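Local structure of rhamnogalacturonan endolyase YesW (Bacillus subtilis, 2Z8S) at residues A[206-211]-A[239-244]; A[247-252]-A[293-298]; A[267-272]-A[555-560]. The protein degrades type I rhamnogalacturonan of plant cell walls by calcium- or manganese-dependent eliminative endo-cleavage, releasing oligosaccharides. All blocks are in the same frame, centred on the assembly; numbering follows the deposited sequence.

Contact 1: residues A[206-211]-A[239-244]; sequences TGKVIG and GKELVT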
ATOM      1  N   THR A 206     -19.352  -8.566  14.230  1.00 17.39           N
ATOM      2  CA  THR A 206     -20.678  -8.760  14.793  1.00 17.75           C
ATOM      3  C   THR A 206     -20.563  -9.124  16.261  1.00 18.02           C
ATOM      4  O   THR A 206     -21.564  -9.246  16.960  1.00 18.29           O
ATOM      5  CB  THR A 206     -21.472  -9.837  14.027  1.00 17.95           C
ATOM      6  OG1 THR A 206     -20.858 -11.115  14.216  1.00 18.35           O
ATOM      7  CG2 THR A 206     -21.535  -9.514  12.521  1.00 17.90           C
ATOM      8  N   GLY A 207     -19.329  -9.277  16.729  1.00 18.32           N
ATOM      9  CA  GLY A 207     -19.067  -9.619  18.126  1.00 18.54           C
ATOM     10  C   GLY A 207     -18.972 -11.124  18.327  1.00 18.48           C
ATOM     11  O   GLY A 207     -19.008 -11.611  19.454  1.00 18.38           O
ATOM     12  N   LYS A 208     -18.854 -11.845  17.220  1.00 18.33           N
ATOM     13  CA  LYS A 208     -18.752 -13.284  17.227  1.00 18.66           C
ATOM     14  C   LYS A 208     -17.298 -13.676  17.324  1.00 18.73           C
ATOM     15  O   LYS A 208     -16.449 -13.076  16.677  1.00 18.83           O
ATOM     16  CB  LYS A 208     -19.355 -13.854  15.944  1.00 18.76           C
ATOM     17  CG  LYS A 208     -19.118 -15.337  15.769  1.00 19.43           C
ATOM     18  CD  LYS A 208     -19.779 -15.839  14.548  1.00 20.95           C
ATOM     19  CE  LYS A 208     -18.945 -16.913  13.930  1.00 21.81           C
ATOM     20  NZ  LYS A 208     -19.513 -17.173  12.587  1.00 23.04           N
ATOM     21  N   VAL A 209     -17.008 -14.698  18.116  1.00 19.03           N
ATOM     22  CA  VAL A 209     -15.638 -15.142  18.262  1.00 19.70           C
ATOM     23  C   VAL A 209     -15.311 -16.281  17.296  1.00 20.26           C
ATOM     24  O   VAL A 209     -16.074 -17.247  17.183  1.00 20.60           O
ATOM     25  CB  VAL A 209     -15.307 -15.541  19.704  1.00 19.76           C
ATOM     26  CG1 VAL A 209     -13.866 -15.964  19.792  1.00 19.94           C
ATOM     27  CG2 VAL A 209     -15.580 -14.379  20.666  1.00 19.36           C
ATOM     28  N   ILE A 210     -14.190 -16.131  16.588  1.00 20.66           N
ATOM     29  CA  ILE A 210     -13.616 -17.183  15.768  1.00 21.13           C
ATOM     30  C   ILE A 210     -12.932 -18.196  16.674  1.00 21.71           C
ATOM     31  O   ILE A 210     -12.125 -17.827  17.522  1.00 21.65           O
ATOM     32  CB  ILE A 210     -12.597 -16.623  14.748  1.00 21.04           C
ATOM     33  CG1 ILE A 210     -13.317 -15.977  13.568  1.00 21.62           C
ATOM     34  CG2 ILE A 210     -11.696 -17.711  14.213  1.00 20.34           C
ATOM     35  CD1 ILE A 210     -13.436 -14.472  13.657  1.00 21.85           C
ATOM     36  N   GLY A 211     -13.274 -19.469  16.486  1.00 22.54           N
ATOM     37  CA  GLY A 211     -12.675 -20.572  17.235  1.00 23.51           C
ATOM     38  C   GLY A 211     -13.044 -20.551  18.703  1.00 24.35           C
ATOM     39  O   GLY A 211     -14.208 -20.350  19.063  1.00 24.29           O
ATOM     40  N   GLY A 239     -17.769  -6.523   8.856  1.00 22.59           N
ATOM     41  CA  GLY A 239     -16.680  -7.154   9.598  1.00 22.55           C
ATOM     42  C   GLY A 239     -17.067  -8.558  10.020  1.00 22.50           C
ATOM     43  O   GLY A 239     -16.433  -9.169  10.880  1.00 22.09           O
ATOM     44  N   LYS A 240     -18.126  -9.056   9.397  1.00 22.81           N
ATOM     45  CA  LYS A 240     -18.617 -10.386   9.649  1.00 23.43           C
ATOM     46  C   LYS A 240     -17.613 -11.347   9.057  1.00 23.39           C
ATOM     47  O   LYS A 240     -17.134 -11.142   7.939  1.00 23.45           O
ATOM     48  CB  LYS A 240     -19.963 -10.562   8.968  1.00 23.76           C
ATOM     49  CG  LYS A 240     -20.839 -11.650   9.527  1.00 25.33           C
ATOM     50  CD  LYS A 240     -21.942 -11.992   8.527  1.00 28.57           C
ATOM     51  CE  LYS A 240     -22.958 -12.969   9.119  1.00 30.37           C
ATOM     52  NZ  LYS A 240     -23.723 -13.662   8.041  1.00 31.59           N
ATOM     53  N   GLU A 241     -17.272 -12.375   9.825  1.00 23.35           N
ATOM     54  CA  GLU A 241     -16.497 -13.485   9.305  1.00 23.37           C
ATOM     55  C   GLU A 241     -17.257 -14.115   8.146  1.00 23.30           C
ATOM     56  O   GLU A 241     -18.430 -14.447   8.281  1.00 23.43           O
ATOM     57  CB  GLU A 241     -16.269 -14.523  10.392  1.00 23.34           C
ATOM     58  CG  GLU A 241     -15.716 -15.839   9.862  1.00 24.22           C
ATOM     59  CD  GLU A 241     -15.888 -16.977  10.831  1.00 25.52           C
ATOM     60  OE1 GLU A 241     -15.044 -17.894  10.812  1.00 27.26           O
ATOM     61  OE2 GLU A 241     -16.859 -16.963  11.619  1.00 26.17           O
ATOM     62  N   LEU A 242     -16.598 -14.245   7.003  1.00 23.25           N
ATOM     63  CA  LEU A 242     -17.188 -14.933   5.869  1.00 22.92           C
ATOM     64  C   LEU A 242     -16.693 -16.358   5.884  1.00 23.06           C
ATOM     65  O   LEU A 242     -17.469 -17.287   6.066  1.00 23.19           O
ATOM     66  CB  LEU A 242     -16.792 -14.267   4.554  1.00 22.80           C
ATOM     67  CG  LEU A 242     -17.462 -12.959   4.130  1.00 21.92           C
ATOM     68  CD1 LEU A 242     -16.674 -12.388   2.976  1.00 21.13           C
ATOM     69  CD2 LEU A 242     -18.913 -13.164   3.727  1.00 21.45           C
ATOM     70  N   VAL A 243     -15.390 -16.522   5.681  1.00 23.13           N
ATOM     71  CA  VAL A 243     -14.760 -17.835   5.713  1.00 23.10           C
ATOM     72  C   VAL A 243     -13.511 -17.790   6.572  1.00 22.70           C
ATOM     73  O   VAL A 243     -12.778 -16.808   6.568  1.00 22.80           O
ATOM     74  CB  VAL A 243     -14.406 -18.332   4.296  1.00 23.36           C
ATOM     75  CG1 VAL A 243     -13.709 -19.689   4.353  1.00 24.00           C
ATOM     76  CG2 VAL A 243     -15.673 -18.442   3.436  1.00 23.96           C
ATOM     77  N   THR A 244     -13.290 -18.853   7.327  1.00 22.21           N
ATOM     78  CA  THR A 244     -12.054 -19.015   8.052  1.00 21.75           C
ATOM     79  C   THR A 244     -11.522 -20.400   7.770  1.00 21.70           C
ATOM     80  O   THR A 244     -12.166 -21.386   8.115  1.00 22.05           O
ATOM     81  CB  THR A 244     -12.269 -18.851   9.556  1.00 21.69           C
ATOM     82  OG1 THR A 244     -12.729 -17.524   9.826  1.00 21.29           O
ATOM     83  CG2 THR A 244     -10.989 -19.088  10.310  1.00 21.37           C
TER

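Contact 2: residues A[247-252]-A[293-298]; sequences FEPARG and MLVAYN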
ATOM      1  N   PHE A 247      -4.557 -21.183   8.699  1.00 21.61           N
ATOM      2  CA  PHE A 247      -3.559 -20.353   8.046  1.00 21.48           C
ATOM      3  C   PHE A 247      -2.468 -21.175   7.385  1.00 21.88           C
ATOM      4  O   PHE A 247      -1.939 -22.125   7.961  1.00 22.15           O
ATOM      5  CB  PHE A 247      -2.924 -19.332   8.995  1.00 21.21           C
ATOM      6  CG  PHE A 247      -1.921 -18.435   8.315  1.00 20.23           C
ATOM      7  CD1 PHE A 247      -2.343 -17.333   7.585  1.00 18.45           C
ATOM      8  CD2 PHE A 247      -0.562 -18.724   8.362  1.00 18.93           C
ATOM      9  CE1 PHE A 247      -1.431 -16.530   6.933  1.00 17.71           C
ATOM     10  CE2 PHE A 247       0.355 -17.917   7.709  1.00 18.42           C
ATOM     11  CZ  PHE A 247      -0.082 -16.820   6.992  1.00 18.84           C
ATOM     12  N   GLU A 248      -2.138 -20.797   6.162  1.00 22.10           N
ATOM     13  CA  GLU A 248      -0.941 -21.279   5.527  1.00 22.52           C
ATOM     14  C   GLU A 248      -0.213 -20.090   4.927  1.00 22.49           C
ATOM     15  O   GLU A 248      -0.860 -19.174   4.437  1.00 22.75           O
ATOM     16  CB  GLU A 248      -1.264 -22.324   4.477  1.00 22.72           C
ATOM     17  CG  GLU A 248      -1.008 -23.723   4.958  1.00 24.44           C
ATOM     18  CD  GLU A 248      -1.717 -24.735   4.116  1.00 26.46           C
ATOM     19  OE1 GLU A 248      -1.067 -25.306   3.216  1.00 27.60           O
ATOM     20  OE2 GLU A 248      -2.930 -24.936   4.338  1.00 27.83           O
ATOM     21  N   PRO A 249       1.135 -20.099   4.952  1.00 22.50           N
ATOM     22  CA  PRO A 249       2.000 -21.207   5.381  1.00 22.13           C
ATOM     23  C   PRO A 249       1.850 -21.511   6.860  1.00 21.78           C
ATOM     24  O   PRO A 249       1.861 -20.598   7.676  1.00 21.73           O
ATOM     25  CB  PRO A 249       3.404 -20.688   5.084  1.00 22.03           C
ATOM     26  CG  PRO A 249       3.203 -19.544   4.110  1.00 22.72           C
ATOM     27  CD  PRO A 249       1.927 -18.926   4.542  1.00 22.50           C
ATOM     28  N   ALA A 250       1.679 -22.789   7.191  1.00 21.82           N
ATOM     29  CA  ALA A 250       1.563 -23.221   8.588  1.00 21.52           C
ATOM     30  C   ALA A 250       2.839 -22.923   9.367  1.00 21.27           C
ATOM     31  O   ALA A 250       3.926 -22.817   8.799  1.00 21.25           O
ATOM     32  CB  ALA A 250       1.227 -24.703   8.668  1.00 21.63           C
ATOM     33  N   ARG A 251       2.691 -22.772  10.673  1.00 21.06           N
ATOM     34  CA  ARG A 251       3.819 -22.504  11.533  1.00 20.86           C
ATOM     35  C   ARG A 251       4.838 -23.628  11.472  1.00 21.09           C
ATOM     36  O   ARG A 251       6.011 -23.383  11.237  1.00 21.14           O
ATOM     37  CB  ARG A 251       3.342 -22.314  12.958  1.00 20.77           C
ATOM     38  CG  ARG A 251       4.403 -21.852  13.887  1.00 20.65           C
ATOM     39  CD  ARG A 251       3.928 -21.975  15.291  1.00 21.25           C
ATOM     40  NE  ARG A 251       2.894 -20.993  15.611  1.00 22.57           N
ATOM     41  CZ  ARG A 251       1.643 -21.281  15.968  1.00 22.79           C
ATOM     42  NH1 ARG A 251       1.227 -22.536  16.061  1.00 22.20           N
ATOM     43  NH2 ARG A 251       0.806 -20.294  16.250  1.00 24.42           N
ATOM     44  N   GLY A 252       4.387 -24.865  11.656  1.00 21.42           N
ATOM     45  CA  GLY A 252       5.314 -25.979  11.837  1.00 21.93           C
ATOM     46  C   GLY A 252       6.022 -25.791  13.167  1.00 22.14           C
ATOM     47  O   GLY A 252       5.417 -25.311  14.133  1.00 22.09           O
ATOM     48  N   MET A 293       8.150 -19.056   2.770  1.00 20.30           N
ATOM     49  CA  MET A 293       6.983 -19.646   2.149  1.00 20.51           C
ATOM     50  C   MET A 293       6.006 -18.612   1.612  1.00 20.96           C
ATOM     51  O   MET A 293       5.702 -17.623   2.272  1.00 20.87           O
ATOM     52  CB  MET A 293       6.294 -20.596   3.118  1.00 20.52           C
ATOM     53  CG  MET A 293       7.110 -21.830   3.437  1.00 20.01           C
ATOM     54  SD  MET A 293       6.248 -22.923   4.553  1.00 20.03           S
ATOM     55  CE  MET A 293       5.097 -23.755   3.456  1.00 20.18           C
ATOM     56  N   LEU A 294       5.543 -18.840   0.393  1.00 21.35           N
ATOM     57  CA  LEU A 294       4.517 -18.005  -0.195  1.00 22.02           C
ATOM     58  C   LEU A 294       3.398 -18.922  -0.593  1.00 22.48           C
ATOM     59  O   LEU A 294       3.604 -19.823  -1.394  1.00 22.91           O
ATOM     60  CB  LEU A 294       5.018 -17.285  -1.452  1.00 21.83           C
ATOM     61  CG  LEU A 294       6.037 -16.154  -1.384  1.00 21.21           C
ATOM     62  CD1 LEU A 294       7.416 -16.714  -1.503  1.00 21.04           C
ATOM     63  CD2 LEU A 294       5.785 -15.170  -2.495  1.00 20.40           C
ATOM     64  N   VAL A 295       2.219 -18.703  -0.034  1.00 22.84           N
ATOM     65  CA  VAL A 295       1.046 -19.399  -0.503  1.00 23.44           C
ATOM     66  C   VAL A 295       0.013 -18.418  -1.054  1.00 23.65           C
ATOM     67  O   VAL A 295      -0.217 -17.348  -0.494  1.00 23.43           O
ATOM     68  CB  VAL A 295       0.463 -20.338   0.568  1.00 23.55           C
ATOM     69  CG1 VAL A 295       0.216 -19.593   1.824  1.00 24.62           C
ATOM     70  CG2 VAL A 295      -0.830 -20.992   0.094  1.00 23.86           C
ATOM     71  N   ALA A 296      -0.578 -18.816  -2.179  1.00 23.96           N
ATOM     72  CA  ALA A 296      -1.550 -18.033  -2.915  1.00 23.96           C
ATOM     73  C   ALA A 296      -2.951 -18.562  -2.694  1.00 24.17           C
ATOM     74  O   ALA A 296      -3.163 -19.774  -2.672  1.00 24.39           O
ATOM     75  CB  ALA A 296      -1.225 -18.086  -4.370  1.00 24.05           C
ATOM     76  N   TYR A 297      -3.902 -17.642  -2.545  1.00 24.37           N
ATOM     77  CA  TYR A 297      -5.303 -17.975  -2.339  1.00 24.67           C
ATOM     78  C   TYR A 297      -6.202 -17.215  -3.291  1.00 24.90           C
ATOM     79  O   TYR A 297      -5.915 -16.077  -3.672  1.00 24.96           O
ATOM     80  CB  TYR A 297      -5.763 -17.622  -0.924  1.00 24.75           C
ATOM     81  CG  TYR A 297      -5.057 -18.349   0.187  1.00 25.26           C
ATOM     82  CD1 TYR A 297      -5.591 -19.515   0.724  1.00 25.52           C
ATOM     83  CD2 TYR A 297      -3.863 -17.858   0.719  1.00 25.33           C
ATOM     84  CE1 TYR A 297      -4.952 -20.182   1.748  1.00 24.85           C
ATOM     85  CE2 TYR A 297      -3.220 -18.520   1.738  1.00 24.97           C
ATOM     86  CZ  TYR A 297      -3.774 -19.680   2.242  1.00 24.78           C
ATOM     87  OH  TYR A 297      -3.148 -20.342   3.252  1.00 25.73           O
ATOM     88  N   ASN A 298      -7.306 -17.857  -3.655  1.00 24.89           N
ATOM     89  CA  ASN A 298      -8.433 -17.167  -4.242  1.00 24.70           C
ATOM     90  C   ASN A 298      -9.565 -17.182  -3.244  1.00 24.67           C
ATOM     91  O   ASN A 298      -9.821 -18.193  -2.588  1.00 24.69           O
ATOM     92  CB  ASN A 298      -8.878 -17.850  -5.526  1.00 24.76           C
ATOM     93  CG  ASN A 298      -8.011 -17.497  -6.696  1.00 25.29           C
ATOM     94  OD1 ASN A 298      -8.008 -18.185  -7.710  1.00 26.93           O
ATOM     95  ND2 ASN A 298      -7.259 -16.424  -6.566  1.00 25.78           N
TER

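Contact 3: residues A[267-272]-A[555-560]; sequences RFLAGI and NIAYNQ. With CA (calcium ion), chain F; ADA (alpha-D-galactopyranuronic acid), chain C.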
ATOM      1  N   ARG A 267       7.256 -13.880  10.537  1.00 15.78           N
ATOM      2  CA  ARG A 267       7.613 -12.863   9.562  1.00 15.59           C
ATOM      3  C   ARG A 267       6.651 -12.901   8.369  1.00 15.53           C
ATOM      4  O   ARG A 267       6.930 -13.475   7.318  1.00 15.54           O
ATOM      5  CB  ARG A 267       9.063 -13.047   9.120  1.00 15.78           C
ATOM      6  CG  ARG A 267      10.079 -12.759  10.207  1.00 15.34           C
ATOM      7  CD  ARG A 267      10.157 -11.285  10.483  1.00 15.15           C
ATOM      8  NE  ARG A 267      11.005 -10.996  11.632  1.00 16.07           N
ATOM      9  CZ  ARG A 267      11.455  -9.784  11.958  1.00 16.66           C
ATOM     10  NH1 ARG A 267      11.139  -8.718  11.219  1.00 14.52           N
ATOM     11  NH2 ARG A 267      12.220  -9.642  13.037  1.00 16.94           N
ATOM     12  N   PHE A 268       5.508 -12.265   8.546  1.00 15.27           N
ATOM     13  CA  PHE A 268       4.456 -12.352   7.567  1.00 15.22           C
ATOM     14  C   PHE A 268       4.525 -11.258   6.550  1.00 15.19           C
ATOM     15  O   PHE A 268       4.971 -10.152   6.836  1.00 15.39           O
ATOM     16  CB  PHE A 268       3.097 -12.355   8.252  1.00 15.23           C
ATOM     17  CG  PHE A 268       2.952 -13.448   9.262  1.00 15.40           C
ATOM     18  CD1 PHE A 268       2.659 -14.740   8.862  1.00 15.08           C
ATOM     19  CD2 PHE A 268       3.146 -13.192  10.615  1.00 15.46           C
ATOM     20  CE1 PHE A 268       2.532 -15.748   9.790  1.00 15.03           C
ATOM     21  CE2 PHE A 268       3.022 -14.196  11.548  1.00 15.25           C
ATOM     22  CZ  PHE A 268       2.715 -15.476  11.136  1.00 15.64           C
ATOM     23  N   LEU A 269       4.127 -11.607   5.339  1.00 14.94           N
ATOM     24  CA  LEU A 269       3.891 -10.639   4.303  1.00 15.05           C
ATOM     25  C   LEU A 269       2.631 -11.105   3.625  1.00 15.25           C
ATOM     26  O   LEU A 269       2.247 -12.268   3.735  1.00 15.45           O
ATOM     27  CB  LEU A 269       5.048 -10.576   3.307  1.00 14.99           C
ATOM     28  CG  LEU A 269       6.424 -10.111   3.776  1.00 14.74           C
ATOM     29  CD1 LEU A 269       7.429 -10.217   2.643  1.00 15.22           C
ATOM     30  CD2 LEU A 269       6.370  -8.690   4.298  1.00 14.65           C
ATOM     31  N   ALA A 270       1.964 -10.188   2.951  1.00 15.15           N
ATOM     32  CA  ALA A 270       0.727 -10.512   2.306  1.00 14.94           C
ATOM     33  C   ALA A 270       0.634  -9.659   1.076  1.00 14.88           C
ATOM     34  O   ALA A 270       1.225  -8.587   1.012  1.00 15.13           O
ATOM     35  CB  ALA A 270      -0.436 -10.262   3.237  1.00 15.01           C
ATOM     36  N   GLY A 271      -0.084 -10.145   0.083  1.00 14.87           N
ATOM     37  CA  GLY A 271      -0.229  -9.387  -1.130  1.00 15.16           C
ATOM     38  C   GLY A 271      -1.518  -9.679  -1.841  1.00 15.40           C
ATOM     39  O   GLY A 271      -2.245 -10.608  -1.489  1.00 15.43           O
ATOM     40  N   ILE A 272      -1.805  -8.846  -2.830  1.00 15.64           N
ATOM     41  CA  ILE A 272      -2.830  -9.140  -3.801  1.00 15.91           C
ATOM     42  C   ILE A 272      -2.127  -9.244  -5.142  1.00 16.12           C
ATOM     43  O   ILE A 272      -1.365  -8.362  -5.526  1.00 15.76           O
ATOM     44  CB  ILE A 272      -3.973  -8.078  -3.826  1.00 15.77           C
ATOM     45  CG1 ILE A 272      -4.659  -7.959  -2.455  1.00 14.65           C
ATOM     46  CG2 ILE A 272      -4.999  -8.417  -4.912  1.00 15.53           C
ATOM     47  CD1 ILE A 272      -5.386  -9.202  -1.990  1.00 13.43           C
ATOM     48  N   ASN A 555       0.344  -1.507   3.879  1.00 11.25           N
ATOM     49  CA  ASN A 555       0.380  -1.766   5.308  1.00 11.35           C
ATOM     50  C   ASN A 555       1.367  -2.841   5.699  1.00 11.40           C
ATOM     51  O   ASN A 555       1.840  -2.840   6.819  1.00 11.74           O
ATOM     52  CB  ASN A 555      -1.013  -2.141   5.848  1.00 11.68           C
ATOM     53  CG  ASN A 555      -1.473  -3.540   5.403  1.00 12.27           C
ATOM     54  OD1 ASN A 555      -2.036  -3.704   4.322  1.00 12.58           O
ATOM     55  ND2 ASN A 555      -1.239  -4.539   6.242  1.00 11.58           N
ATOM     56  N   ILE A 556       1.668  -3.774   4.799  1.00 11.65           N
ATOM     57  CA  ILE A 556       2.341  -4.987   5.255  1.00 11.59           C
ATOM     58  C   ILE A 556       3.724  -4.657   5.778  1.00 11.50           C
ATOM     59  O   ILE A 556       4.394  -3.787   5.227  1.00 11.89           O
ATOM     60  CB  ILE A 556       2.366  -6.139   4.208  1.00 11.67           C
ATOM     61  CG1 ILE A 556       3.323  -5.825   3.060  1.00 11.64           C
ATOM     62  CG2 ILE A 556       0.958  -6.450   3.719  1.00 11.18           C
ATOM     63  CD1 ILE A 556       3.934  -7.038   2.443  1.00 12.12           C
ATOM     64  N   ALA A 557       4.114  -5.327   6.863  1.00 11.12           N
ATOM     65  CA  ALA A 557       5.448  -5.214   7.450  1.00 10.90           C
ATOM     66  C   ALA A 557       5.995  -3.788   7.384  1.00 10.89           C
ATOM     67  O   ALA A 557       5.375  -2.873   7.915  1.00 10.87           O
ATOM     68  CB  ALA A 557       6.391  -6.194   6.802  1.00 10.55           C
ATOM     69  N   TYR A 558       7.130  -3.590   6.721  1.00 10.93           N
ATOM     70  CA  TYR A 558       7.671  -2.251   6.577  1.00 10.90           C
ATOM     71  C   TYR A 558       7.165  -1.586   5.328  1.00 10.59           C
ATOM     72  O   TYR A 558       7.650  -1.848   4.219  1.00 10.43           O
ATOM     73  CB  TYR A 558       9.189  -2.237   6.632  1.00 11.58           C
ATOM     74  CG  TYR A 558       9.716  -2.677   7.959  1.00 12.58           C
ATOM     75  CD1 TYR A 558       8.950  -2.528   9.119  1.00 12.62           C
ATOM     76  CD2 TYR A 558      10.986  -3.229   8.069  1.00 13.58           C
ATOM     77  CE1 TYR A 558       9.431  -2.938  10.350  1.00 13.56           C
ATOM     78  CE2 TYR A 558      11.484  -3.645   9.302  1.00 13.93           C
ATOM     79  CZ  TYR A 558      10.705  -3.491  10.433  1.00 13.71           C
ATOM     80  OH  TYR A 558      11.199  -3.903  11.641  1.00 13.70           O
ATOM     81  N   ASN A 559       6.201  -0.690   5.547  1.00 10.11           N
ATOM     82  CA  ASN A 559       5.439  -0.048   4.485  1.00  9.37           C
ATOM     83  C   ASN A 559       6.298   0.580   3.418  1.00  9.99           C
ATOM     84  O   ASN A 559       7.108   1.470   3.707  1.00 10.05           O
ATOM     85  CB  ASN A 559       4.480   0.978   5.067  1.00  8.38           C
ATOM     86  CG  ASN A 559       3.711   0.434   6.222  1.00  6.18           C
ATOM     87  OD1 ASN A 559       4.162  -0.491   6.898  1.00  3.21           O
ATOM     88  ND2 ASN A 559       2.547   0.990   6.467  1.00  4.60           N
ATOM     89  N   GLN A 560       6.126   0.089   2.187  1.00 10.40           N
ATOM     90  CA  GLN A 560       6.774   0.687   1.027  1.00 10.84           C
ATOM     91  C   GLN A 560       5.785   1.563   0.285  1.00 11.29           C
ATOM     92  O   GLN A 560       4.571   1.371   0.408  1.00 11.41           O
ATOM     93  CB  GLN A 560       7.354  -0.376   0.103  1.00 10.90           C
ATOM     94  CG  GLN A 560       8.473  -1.167   0.711  1.00 10.27           C
ATOM     95  CD  GLN A 560       9.535  -0.299   1.358  1.00 10.67           C
ATOM     96  OE1 GLN A 560       9.634  -0.246   2.584  1.00 11.03           O
ATOM     97  NE2 GLN A 560      10.339   0.376   0.543  1.00 10.81           N
TER
HETATM   98 CA    CA F 641       3.382  -2.035   8.432  1.00  7.20          CA
HETATM   99  C1  ADA C   1      13.741  -2.315  15.676  1.00 27.79           C
HETATM  100  C2  ADA C   1      13.402  -0.945  15.060  1.00 28.06           C
HETATM  101  C3  ADA C   1      12.551  -1.146  13.786  1.00 27.34           C
HETATM  102  C4  ADA C   1      13.366  -1.943  12.772  1.00 26.96           C
HETATM  103  C5  ADA C   1      13.549  -3.344  13.399  1.00 25.83           C
HETATM  104  C6  ADA C   1      14.334  -4.273  12.459  1.00 24.21           C
HETATM  105  O1  ADA C   1      12.623  -2.916  16.321  1.00 28.64           O
HETATM  106  O2  ADA C   1      12.751  -0.096  16.016  1.00 28.79           O
HETATM  107  O3  ADA C   1      12.142   0.098  13.203  1.00 26.40           O
HETATM  108  O4  ADA C   1      14.613  -1.242  12.549  1.00 27.33           O
HETATM  109  O5  ADA C   1      14.231  -3.284  14.687  1.00 27.57           O
HETATM  110  O6B ADA C   1      13.862  -4.534  11.336  1.00 23.67           O
HETATM  111  O6A ADA C   1      15.417  -4.722  12.863  1.00 23.59           O
HETATM  112  O   HOH W   1       2.490  -3.999   9.561  1.00  2.00           O
HETATM  113  O   HOH W   2       4.209  -1.506  10.698  1.00 11.17           O

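Contact 1: residues A[206-211]-A[239-244]
Lys208 and Glu241 bring their side chains together at about a right angle, joining a small beta hairpin to the edge strand of a four-stranded beta-propeller blade. NZ of Lys208 meets OE2 of Glu241 at 2.8 Å, nearly along the C-O direction of that oxygen, in a salt bridge. Glu241 reaches it fully stretched, with CG anti to the backbone N (chi1 168°). Its other oxygen turns back along its own strand: OG1 of Thr244 donates to OE1 at 2.5 Å, from the anti side and 18° out of the carboxylate plane. Glu241 and Thr244, three residues apart, both point at the hairpin because Leu242 and Val243 form a classic beta bulge opposite Val233. Each carboxylate oxygen thus has its own partner, and Thr244 OG1 is itself hydrogen-bonded to OG1 of Thr232. A glutamine here would probably leave Lys208 without its countercharge. Asp204, just ahead of residues 206-211, ties the two backbones, accepting from the amides of Lys208 and Glu241 and from the hydroxyl of Thr206. CG2 of Thr206 rests on CG of Lys240 (3.7 Å), while CG1 of Ile210 packs against OE1 of Glu241 at 3.8 Å.

Contact 2: residues A[247-252]-A[293-298]
The hydroxyl of Tyr297 donates to the carbonyl oxygen of Glu248, with OH and O 2.8 Å apart, although the place of that oxygen is somewhat doubtful. The acceptor lies at the edge of the phenol ring and in its plane, so the ring meets the loop end-on with its hydroxyl leading. The peptide bond that follows Glu248 is cis, and the ring of Pro249 turns toward the strand to lie over Val295 and Met293. CD of Pro249 is 3.3 Å from CG1 of Val295, and the two side chains meet at a slant. At the next ring atom, CG of Pro249 lies 3.4 Å from CB of Met293, and the two side chains slide past each other in opposite directions. The thioether continues along the ring, with SD of Met293 3.7 Å from CB of Pro249. A bend at chi3 (79°) then folds the methyl back, leaving CE 3.9 Å from the same CB. Met293, Val295 and Tyr297 alternate along one face of strand 293-300, part of a four-stranded antiparallel blade of the beta-propeller. Leu294, on the other face, packs on Met346 and Val348 of the following blade. Residues 247-252 belong to the connection from the preceding blade, so the contact packs that connection on this blade's third strand. Beyond the apolar patch, OE1 of Glu248 forms a salt bridge with NZ of Lys306, on the neighbouring strand 303-311, and the carbonyl of Pro249 accepts from Arg286 NH1.

Contact 3: residues A[267-272]-A[555-560]
Apolar packing joins the two segments, with Ile556 as its centre. CD1 of Ile556 touches CD2 of Leu269 at 3.5 Å, the two side chains crossing at about a right angle. With CG1 set between the backbone N and the carbonyl carbon (chi1 72°), Ile556 also lays CD1 over the strand backbone, 3.4 Å from O of Ala270. The same CD2 of Leu269 meets CB of Ala557 at 3.5 Å, so one methyl touches two consecutive residues of the loop. Met182, from the first strand of the preceding blade, closes over both Ala270 and Ile556. Segment 267-272 supplies the first strand of its own blade of the beta-propeller, and the contact presses a loop from near the end of the chain against that strand, close to the centre of the molecule. Metal coordination shapes this loop. A calcium ion is bound by O of Asn555 at 2.4 Å, and O of Ala557 reaches the calcium at 2.2 Å. The side chain of Asn559 adds its OD1, 2.3 Å from the calcium. Two waters and Asp116 complete six ligands, with Asn555, Ala557 and Asn559, alternate residues of the loop, all turned to the ion. Tyr558, between two of these ligands, turns instead to the substrate. Its OH donates to the carboxylate oxygen O6B of the bound galacturonic acid at 2.8 Å, the sugar oxygen lying at the ring edge and in its plane. His177 hydrogen-bonds to the same hydroxyl and meets the tyrosine ring edge-to-face, while Lys498 forms a cation-pi contact with that ring.

In the fold
The three contacts run from the surface inward. Contact 1 is partly buried at the periphery and is centred on a salt bridge, with some apolar packing beside it; contact 2 is buried and mostly apolar apart from one tyrosine bond; contact 3, whose centre lies about 8 Å from that of the chain, combines apolar packing with calcium and substrate binding. The chain passes directly from the blade strand of contact 1 into the loop of contact 2. Contacts 2 and 3 share the next blade, using its third and first strands respectively, and they meet where CE2 of Phe247 packs on CE1 of Phe268 at 3.7 Å. Contact 1 does not touch contact 3: their nearest atoms are about 13 Å apart.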